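Local coordinates for diaminopimelate decarboxylase (Methanocaldococcus jannaschii, PDB 1TWI), which catalyses the pyridoxal-phosphate-dependent decarboxylation of meso-diaminopimelate to L-lysine, the last step of lysine biosynthesis, at residues Glu243-Gly249 against Pro285-Pro291. Sequence-based numbering, arbitrary orientation.
Sequences EDVNLGG and PNLILEP. With PLP (pyridoxal-5'-phosphate), chain E.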
# COMPACT_ATOMS: atom_id res chain seq x y z
N GLU A 243 -23.85 -4.31 29.15
CA GLU A 243 -24.89 -3.55 28.44
C GLU A 243 -24.90 -3.71 26.93
O GLU A 243 -25.98 -3.69 26.29
CB GLU A 243 -24.76 -2.05 28.78
CG GLU A 243 -25.03 -1.81 30.27
CD GLU A 243 -24.61 -0.44 30.78
OE1 GLU A 243 -24.56 0.51 29.96
OE2 GLU A 243 -24.34 -0.33 32.02
N ASP A 244 -23.71 -3.90 26.36
CA ASP A 244 -23.50 -3.99 24.91
C ASP A 244 -22.68 -5.20 24.52
O ASP A 244 -21.66 -5.46 25.15
CB ASP A 244 -22.61 -2.83 24.35
CG ASP A 244 -23.23 -1.44 24.45
OD1 ASP A 244 -24.46 -1.33 24.62
OD2 ASP A 244 -22.46 -0.43 24.30
N VAL A 245 -23.10 -5.89 23.47
CA VAL A 245 -22.30 -6.97 22.89
C VAL A 245 -22.07 -6.50 21.44
O VAL A 245 -23.00 -6.23 20.68
CB VAL A 245 -23.01 -8.33 22.92
CG1 VAL A 245 -22.26 -9.32 22.01
CG2 VAL A 245 -22.97 -8.87 24.37
N ASN A 246 -20.80 -6.36 21.06
CA ASN A 246 -20.46 -5.87 19.72
C ASN A 246 -19.74 -7.03 19.07
O ASN A 246 -18.69 -7.47 19.57
CB ASN A 246 -19.55 -4.62 19.89
CG ASN A 246 -19.03 -4.05 18.56
OD1 ASN A 246 -19.00 -4.74 17.52
ND2 ASN A 246 -18.58 -2.78 18.61
N LEU A 247 -20.32 -7.58 17.99
CA LEU A 247 -19.70 -8.74 17.37
C LEU A 247 -18.80 -8.45 16.19
O LEU A 247 -18.39 -9.37 15.46
CB LEU A 247 -20.79 -9.79 17.03
CG LEU A 247 -21.55 -10.29 18.30
CD1 LEU A 247 -22.84 -11.10 17.88
CD2 LEU A 247 -20.65 -11.19 19.17
N GLY A 248 -18.42 -7.18 16.00
CA GLY A 248 -17.44 -6.90 14.94
C GLY A 248 -17.99 -6.97 13.52
O GLY A 248 -19.21 -6.94 13.30
N GLY A 249 -17.09 -7.06 12.55
CA GLY A 249 -17.55 -7.13 11.18
C GLY A 249 -17.06 -8.43 10.54
O GLY A 249 -16.98 -9.50 11.21
N PRO A 285 -28.46 -7.92 25.69
CA PRO A 285 -27.82 -6.60 25.52
C PRO A 285 -28.18 -5.83 24.24
O PRO A 285 -28.91 -6.35 23.37
CB PRO A 285 -26.34 -6.95 25.53
CG PRO A 285 -26.34 -8.28 24.66
CD PRO A 285 -27.59 -9.03 25.23
N ASN A 286 -27.69 -4.59 24.14
CA ASN A 286 -27.80 -3.90 22.86
C ASN A 286 -26.84 -4.68 21.97
O ASN A 286 -25.86 -5.21 22.46
CB ASN A 286 -27.33 -2.46 22.97
CG ASN A 286 -28.12 -1.71 23.98
OD1 ASN A 286 -29.35 -1.59 23.84
ND2 ASN A 286 -27.45 -1.20 25.01
N LEU A 287 -27.12 -4.75 20.67
CA LEU A 287 -26.28 -5.50 19.78
C LEU A 287 -25.61 -4.54 18.79
O LEU A 287 -26.28 -3.68 18.21
CB LEU A 287 -27.15 -6.53 18.98
CG LEU A 287 -26.46 -7.28 17.81
CD1 LEU A 287 -25.25 -8.05 18.31
CD2 LEU A 287 -27.45 -8.27 17.09
N ILE A 288 -24.29 -4.66 18.60
CA ILE A 288 -23.60 -3.78 17.65
C ILE A 288 -22.82 -4.64 16.67
O ILE A 288 -22.21 -5.66 17.10
CB ILE A 288 -22.53 -2.89 18.38
CG1 ILE A 288 -23.23 -2.04 19.45
CG2 ILE A 288 -21.80 -1.99 17.38
CD1 ILE A 288 -22.25 -1.33 20.48
N LEU A 289 -22.83 -4.27 15.39
CA LEU A 289 -22.02 -4.98 14.39
C LEU A 289 -21.14 -3.90 13.76
O LEU A 289 -21.51 -2.72 13.77
CB LEU A 289 -22.87 -5.65 13.28
CG LEU A 289 -23.88 -6.70 13.77
CD1 LEU A 289 -24.52 -7.46 12.54
CD2 LEU A 289 -23.16 -7.69 14.66
N GLU A 290 -20.02 -4.30 13.17
CA GLU A 290 -19.07 -3.34 12.58
C GLU A 290 -18.78 -3.67 11.15
O GLU A 290 -17.63 -3.78 10.77
CB GLU A 290 -17.75 -3.33 13.37
CG GLU A 290 -17.90 -2.92 14.89
CD GLU A 290 -16.57 -3.10 15.69
OE1 GLU A 290 -15.70 -3.94 15.31
OE2 GLU A 290 -16.42 -2.43 16.72
N PRO A 291 -19.82 -3.82 10.31
CA PRO A 291 -19.50 -4.15 8.93
C PRO A 291 -18.73 -3.01 8.23
O PRO A 291 -18.99 -1.82 8.50
CB PRO A 291 -20.88 -4.37 8.28
CG PRO A 291 -21.78 -3.38 9.02
CD PRO A 291 -21.25 -3.48 10.49
N1 PLP E . -14.14 -4.29 13.19
C2 PLP E . -12.78 -4.41 13.38
C2A PLP E . -12.28 -4.40 14.85
C3 PLP E . -11.97 -4.49 12.25
O3 PLP E . -10.64 -4.60 12.47
C4 PLP E . -12.46 -4.50 10.97
C4A PLP E . -11.46 -4.60 9.76
O4A PLP E . -10.32 -4.40 10.01
C5 PLP E . -13.85 -4.39 10.76
C6 PLP E . -14.65 -4.30 11.90
C5A PLP E . -14.58 -4.39 9.43
O4P PLP E . -14.32 -5.60 8.66
P PLP E . -15.07 -5.89 7.30
O1P PLP E . -14.50 -7.18 6.87
O2P PLP E . -14.68 -4.76 6.38
O3P PLP E . -16.50 -5.97 7.56
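Asp244-Asn246 and Asn286-Leu289 run side by side as parallel strands inclined by 22°, joined by backbone hydrogen bonds from Asn286 N to Glu243 O, Val245 N to Asn286 O, Ile288 N to Val245 O and Leu247 N to Ile288 O. Beyond the paired residues, Glu290 N bonds to Gly248 O from above its carbonyl plane. At the start of the ladder, Asp244 OD1 accepts from Asn286 ND2 at 3.0 Å, in the plane of the amide, while Asp244 OD2 forms a salt bridge with Arg129 and Asn286 OD1 takes the backbone N-H of Glu61. Further along this face, the CG2 methyl of Ile288 packs on the Asn246 amide, 3.5 Å from ND2, and CD1 reaches towards Asp244. The strands are neighbours in the TIM-type barrel, connected through helix 264-276, and the loops following them border pyridoxal phosphate with Gly249, Glu290 and Pro291. Asn246 OD1 closes an Asx turn by accepting from Gly248 N at 2.9 Å, and ND2 donates to Glu290 OE2 at 2.9 Å. That second bond is bent (137°) and meets the carboxylate from above its plane. Glu290 OE2 is also hydrogen-bonded to Asn111 ND2, and Glu290 OE1, hydrogen-bonded by His208, lies 2.7 Å from N1 of the cofactor, a placement consistent with stabilising a protonated pyridine ring. On the other face, Val245 CG2 presses against Pro285 CG at 3.4 Å, and Leu247 CD1 meets Leu287 CD1 at 3.9 Å, against helix 264-276.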